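Local coordinates for cytokinesis protein 2 (Saccharomyces cerevisiae, PDB 4WPE), which forms rings at the division site that coincide first with the septins and then with the actin ring, binds phospholipids and actin filaments, and mediates cytoskeletal rearrangements for cytokinesis, at residues S39-F44 against T109-F114; H29-I34 against A120-L125. All blocks are in the same frame, centred on the assembly; numbering follows the deposited sequence.

Contact 1 of 2, residues S39-F44 against T109-F114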
loop_
_atom_site.group_PDB
_atom_site.type_symbol
_atom_site.label_atom_id
_atom_site.label_comp_id
_atom_site.label_asym_id
_atom_site.label_seq_id
_atom_site.Cartn_x
_atom_site.Cartn_y
_atom_site.Cartn_z
ATOM N N SER A 39 -10.444 19.987 0.325
ATOM C CA SER A 39 -9.318 19.385 -0.370
ATOM C C SER A 39 -8.724 18.261 0.469
ATOM O O SER A 39 -8.462 17.167 -0.032
ATOM C CB SER A 39 -8.249 20.436 -0.679
ATOM O OG SER A 39 -8.777 21.508 -1.441
HETATM N N MSE A 40 -8.519 18.536 1.753
HETATM C CA MSE A 40 -7.926 17.557 2.655
HETATM C C MSE A 40 -8.955 16.545 3.155
HETATM O O MSE A 40 -8.639 15.364 3.313
HETATM C CB MSE A 40 -7.251 18.259 3.837
HETATM C CG MSE A 40 -5.860 18.793 3.517
HETATM SE SE MSE A 40 -4.672 17.388 2.847
HETATM C CE MSE A 40 -3.107 18.468 2.416
ATOM N N ILE A 41 -10.180 17.010 3.396
ATOM C CA ILE A 41 -11.266 16.130 3.817
ATOM C C ILE A 41 -11.455 14.978 2.833
ATOM O O ILE A 41 -11.542 13.818 3.232
ATOM C CB ILE A 41 -12.598 16.893 3.952
ATOM C CG1 ILE A 41 -12.542 17.868 5.126
ATOM C CG2 ILE A 41 -13.751 15.924 4.157
ATOM C CD1 ILE A 41 -13.676 18.881 5.125
ATOM N N LEU A 42 -11.507 15.302 1.545
ATOM C CA LEU A 42 -11.668 14.283 0.515
ATOM C C LEU A 42 -10.433 13.395 0.435
ATOM O O LEU A 42 -10.547 12.181 0.275
ATOM C CB LEU A 42 -11.942 14.922 -0.847
ATOM C CG LEU A 42 -12.302 13.940 -1.967
ATOM C CD1 LEU A 42 -13.687 13.348 -1.746
ATOM C CD2 LEU A 42 -12.209 14.605 -3.331
ATOM N N PHE A 43 -9.257 14.007 0.548
ATOM C CA PHE A 43 -8.002 13.264 0.496
ATOM C C PHE A 43 -7.919 12.237 1.619
ATOM O O PHE A 43 -7.579 11.080 1.385
ATOM C CB PHE A 43 -6.805 14.214 0.575
ATOM C CG PHE A 43 -5.482 13.508 0.708
ATOM C CD1 PHE A 43 -4.936 12.820 -0.364
ATOM C CD2 PHE A 43 -4.788 13.531 1.906
ATOM C CE1 PHE A 43 -3.723 12.173 -0.246
ATOM C CE2 PHE A 43 -3.576 12.885 2.032
ATOM C CZ PHE A 43 -3.042 12.204 0.956
ATOM N N PHE A 44 -8.232 12.675 2.835
ATOM C CA PHE A 44 -8.225 11.807 4.008
ATOM C C PHE A 44 -9.160 10.621 3.829
ATOM O O PHE A 44 -8.835 9.496 4.209
ATOM C CB PHE A 44 -8.627 12.596 5.253
ATOM C CG PHE A 44 -7.568 13.540 5.744
ATOM C CD1 PHE A 44 -7.917 14.720 6.383
ATOM C CD2 PHE A 44 -6.224 13.240 5.588
ATOM C CE1 PHE A 44 -6.948 15.591 6.845
ATOM C CE2 PHE A 44 -5.249 14.105 6.051
ATOM C CZ PHE A 44 -5.612 15.283 6.678
ATOM N N THR A 109 -13.161 12.139 9.867
ATOM C CA THR A 109 -14.437 12.468 10.485
ATOM C C THR A 109 -14.343 13.751 11.304
ATOM O O THR A 109 -15.210 14.621 11.207
ATOM C CB THR A 109 -14.932 11.313 11.378
ATOM O OG1 THR A 109 -15.361 10.224 10.551
ATOM C CG2 THR A 109 -16.089 11.759 12.259
ATOM N N ASP A 110 -13.283 13.876 12.095
ATOM C CA ASP A 110 -13.112 15.036 12.962
ATOM C C ASP A 110 -12.789 16.302 12.173
ATOM O O ASP A 110 -13.054 17.413 12.639
ATOM C CB ASP A 110 -12.023 14.772 14.005
ATOM C CG ASP A 110 -12.491 13.839 15.111
ATOM O OD1 ASP A 110 -11.667 13.048 15.622
ATOM O OD2 ASP A 110 -13.684 13.900 15.474
ATOM N N THR A 111 -12.224 16.139 10.980
ATOM C CA THR A 111 -11.915 17.287 10.129
ATOM C C THR A 111 -13.158 17.755 9.377
ATOM O O THR A 111 -13.414 18.956 9.266
ATOM C CB THR A 111 -10.801 16.965 9.117
ATOM O OG1 THR A 111 -9.594 16.649 9.824
ATOM C CG2 THR A 111 -10.544 18.149 8.204
ATOM N N LYS A 112 -13.931 16.803 8.863
ATOM C CA LYS A 112 -15.179 17.127 8.184
ATOM C C LYS A 112 -16.152 17.799 9.152
ATOM O O LYS A 112 -16.774 18.808 8.819
ATOM C CB LYS A 112 -15.812 15.870 7.583
ATOM C CG LYS A 112 -17.323 15.952 7.446
ATOM C CD LYS A 112 -17.864 14.993 6.398
ATOM C CE LYS A 112 -19.381 14.893 6.496
ATOM N NZ LYS A 112 -19.994 14.321 5.267
ATOM N N ALA A 113 -16.265 17.238 10.352
ATOM C CA ALA A 113 -17.161 17.771 11.372
ATOM C C ALA A 113 -16.754 19.178 11.790
ATOM O O ALA A 113 -17.601 20.056 11.958
ATOM C CB ALA A 113 -17.193 16.856 12.580
ATOM N N PHE A 114 -15.452 19.385 11.957
ATOM C CA PHE A 114 -14.936 20.684 12.364
ATOM C C PHE A 114 -15.145 21.722 11.266
ATOM O O PHE A 114 -15.444 22.880 11.547
ATOM C CB PHE A 114 -13.454 20.581 12.721
ATOM C CG PHE A 114 -12.851 21.874 13.176
ATOM C CD1 PHE A 114 -13.148 22.391 14.425
ATOM C CD2 PHE A 114 -11.983 22.572 12.354
ATOM C CE1 PHE A 114 -12.592 23.588 14.849
ATOM C CE2 PHE A 114 -11.422 23.767 12.768
ATOM C CZ PHE A 114 -11.727 24.275 14.018
#

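Contact 2 of 2, residues H29-I34 against A120-L125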
loop_
_atom_site.group_PDB
_atom_site.type_symbol
_atom_site.label_atom_id
_atom_site.label_comp_id
_atom_site.label_asym_id
_atom_site.label_seq_id
_atom_site.Cartn_x
_atom_site.Cartn_y
_atom_site.Cartn_z
ATOM N N HIS A 29 -11.516 35.780 2.638
ATOM C CA HIS A 29 -10.392 34.920 2.988
ATOM C C HIS A 29 -10.805 33.740 3.870
ATOM O O HIS A 29 -10.406 32.600 3.622
ATOM C CB HIS A 29 -9.299 35.727 3.690
ATOM C CG HIS A 29 -8.088 34.930 4.036
ATOM N ND1 HIS A 29 -7.436 34.119 3.113
ATOM C CD2 HIS A 29 -7.395 34.793 5.187
ATOM C CE1 HIS A 29 -6.413 33.538 3.689
ATOM N NE2 HIS A 29 -6.357 33.929 4.957
ATOM N N ILE A 30 -11.595 34.020 4.904
ATOM C CA ILE A 30 -12.056 32.981 5.816
ATOM C C ILE A 30 -12.955 31.986 5.081
ATOM O O ILE A 30 -12.860 30.776 5.287
ATOM C CB ILE A 30 -12.805 33.587 7.032
ATOM C CG1 ILE A 30 -11.821 33.918 8.156
ATOM C CG2 ILE A 30 -13.861 32.631 7.567
ATOM C CD1 ILE A 30 -10.958 35.135 7.901
ATOM N N SER A 31 -13.807 32.508 4.202
ATOM C CA SER A 31 -14.741 31.685 3.442
ATOM C C SER A 31 -14.028 30.739 2.479
ATOM O O SER A 31 -14.408 29.576 2.345
ATOM C CB SER A 31 -15.717 32.573 2.666
ATOM O OG SER A 31 -16.316 31.863 1.598
ATOM N N GLN A 32 -12.997 31.239 1.808
ATOM C CA GLN A 32 -12.272 30.421 0.846
ATOM C C GLN A 32 -11.430 29.380 1.576
ATOM O O GLN A 32 -11.120 28.322 1.028
ATOM C CB GLN A 32 -11.392 31.286 -0.061
ATOM C CG GLN A 32 -9.979 31.520 0.454
ATOM C CD GLN A 32 -9.011 31.908 -0.652
ATOM O OE1 GLN A 32 -9.408 32.087 -1.805
ATOM N NE2 GLN A 32 -7.734 32.028 -0.306
ATOM N N GLY A 33 -11.074 29.685 2.820
ATOM C CA GLY A 33 -10.286 28.779 3.632
ATOM C C GLY A 33 -11.127 27.617 4.117
ATOM O O GLY A 33 -10.620 26.525 4.375
ATOM N N ILE A 34 -12.425 27.858 4.238
ATOM C CA ILE A 34 -13.351 26.822 4.671
ATOM C C ILE A 34 -13.556 25.794 3.558
ATOM O O ILE A 34 -13.522 24.588 3.804
ATOM C CB ILE A 34 -14.697 27.432 5.101
ATOM C CG1 ILE A 34 -14.521 28.183 6.420
ATOM C CG2 ILE A 34 -15.751 26.355 5.274
ATOM C CD1 ILE A 34 -15.691 29.056 6.778
ATOM N N ALA A 120 -20.719 27.014 9.910
ATOM C CA ALA A 120 -21.880 27.472 10.662
ATOM C C ALA A 120 -21.592 28.803 11.348
ATOM O O ALA A 120 -22.409 29.723 11.302
ATOM C CB ALA A 120 -22.299 26.429 11.686
ATOM N N ARG A 121 -20.426 28.906 11.977
ATOM C CA ARG A 121 -20.047 30.133 12.664
ATOM C C ARG A 121 -19.847 31.266 11.667
ATOM O O ARG A 121 -20.257 32.400 11.914
ATOM C CB ARG A 121 -18.773 29.937 13.487
ATOM C CG ARG A 121 -18.311 31.210 14.178
ATOM C CD ARG A 121 -17.084 31.000 15.048
ATOM N NE ARG A 121 -16.842 32.161 15.901
ATOM C CZ ARG A 121 -15.773 32.316 16.676
ATOM N NH1 ARG A 121 -14.835 31.381 16.707
ATOM N NH2 ARG A 121 -15.643 33.409 17.419
ATOM N N TYR A 122 -19.214 30.951 10.542
ATOM C CA TYR A 122 -18.962 31.948 9.509
ATOM C C TYR A 122 -20.262 32.534 8.968
ATOM O O TYR A 122 -20.362 33.741 8.749
ATOM C CB TYR A 122 -18.147 31.352 8.359
ATOM C CG TYR A 122 -18.114 32.251 7.147
ATOM C CD1 TYR A 122 -17.281 33.360 7.108
ATOM C CD2 TYR A 122 -18.931 32.006 6.051
ATOM C CE1 TYR A 122 -17.252 34.196 6.007
ATOM C CE2 TYR A 122 -18.911 32.837 4.945
ATOM C CZ TYR A 122 -18.068 33.930 4.928
ATOM O OH TYR A 122 -18.040 34.759 3.829
ATOM N N THR A 123 -21.248 31.670 8.746
ATOM C CA THR A 123 -22.550 32.098 8.246
ATOM C C THR A 123 -23.211 33.081 9.210
ATOM O O THR A 123 -23.737 34.113 8.792
ATOM C CB THR A 123 -23.479 30.888 8.008
ATOM O OG1 THR A 123 -23.007 30.142 6.879
ATOM C CG2 THR A 123 -24.905 31.344 7.739
ATOM N N THR A 124 -23.163 32.762 10.499
ATOM C CA THR A 124 -23.717 33.630 11.531
ATOM C C THR A 124 -22.989 34.973 11.589
ATOM O O THR A 124 -23.621 36.027 11.670
ATOM C CB THR A 124 -23.652 32.961 12.913
ATOM O OG1 THR A 124 -24.450 31.771 12.904
ATOM C CG2 THR A 124 -24.167 33.899 13.987
ATOM N N LEU A 125 -21.660 34.929 11.536
ATOM C CA LEU A 125 -20.846 36.142 11.571
ATOM C C LEU A 125 -21.154 37.066 10.402
ATOM O O LEU A 125 -21.370 38.261 10.590
ATOM C CB LEU A 125 -19.359 35.793 11.568
ATOM C CG LEU A 125 -18.663 35.748 12.927
ATOM C CD1 LEU A 125 -17.162 35.594 12.753
ATOM C CD2 LEU A 125 -18.981 36.998 13.724
#

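Contact 1 of 2, residues S39-F44 against T109-F114
Ile41 of helix 37-71 and Thr111 of helix 76-162 meet methyl against methylene in the antiparallel helical bundle of the F-BAR domain, with Thr111 CG2 lying 3.7 Å from Ile41 CG1. The end of the isoleucine runs on over the backbone of the opposite helix, where its CD1 settles 3.8 Å from Lys112 CA. Its other branch, CG2, rests against the base of the lysine, 4.0 Å from Lys112 CB, and the two side chains cross at about a right angle. Beyond that point the extended lysine leads away. All of this is apolar packing. A chi1 of -62° sets Thr111 OG1 beside the backbone N and opposite the carbonyl carbon, which directs CG2 to Ile41 and turns the hydroxyl back to its own helix, where it is hydrogen-bonded to the carbonyl O of Ile107. The segment axes approach to 9.4 Å at 152° between their directions, and the CA atoms of Ile41 and Lys112 are the nearest pair between them. Leu234 of helix 170-259 packs on Phe44, while Phe43 turns to Ile61 of the second subunit. The Phe44 side chain crosses that of Thr111 at about a right angle, with Thr111 OG1 placed obliquely to the ring, 4.1 Å from Phe44 CE1.

Contact 2 of 2, residues H29-I34 against A120-L125
CG of Tyr122 stands anti to the backbone N (chi1 168°), which sends the ring across the F-BAR helical bundle from helix 76-162 to Ile30, Ser31 and Ile34 of helix 21-35. Ile30 has its CG2 anti to the backbone N as well, and this methyl is the branch that touches, 3.5 Å from Tyr122 CD1, while the CD1 end leads away. One turn later the tip of Ile34 reaches the root of the ring, with its CD1 3.7 Å from Tyr122 CB. Both isoleucines meet the aromatic side chain obliquely. Ser31 CA lies over one face of the ring, offset toward the rim. The segments run antiparallel at 156°, their axes 10.8 Å apart, and the tyrosine ring lies between the two helices. Replacing Tyr122 by an alanine removes the ring, which would probably leave a gap between the helices and deprive the Ile30 and Ile34 methyls and Ser31 CB of their partner. Next to the tyrosine, Arg121 turns to helix 170-259 and forms salt bridges with Glu218 and Glu221. His29 of helix 21-35 stacks on Phe271 of the second subunit. At the outer end of the ring, Ser31 CB packs 3.4 Å from Tyr122 OH.

Overall arrangement
Both contacts use helix 76-162 as their second partner, and their centres lie about 16 Å apart. Helices 21-35 and 37-71 follow one another in the chain and run antiparallel to it, so the order is reversed on the long helix: 29-34 pairs with 120-125, whereas the later 39-44 pairs with the earlier 109-114. Contact 1 is therefore enclosed in sequence by contact 2. Their nearest atoms are about 6 Å apart and do not touch. Helix 170-259 packs beside both, and each first segment also reaches the second subunit. The two contacts thus join consecutive N-terminal helices to one long helix near the centre of the elongated chain, beside the F-BAR dimer interface.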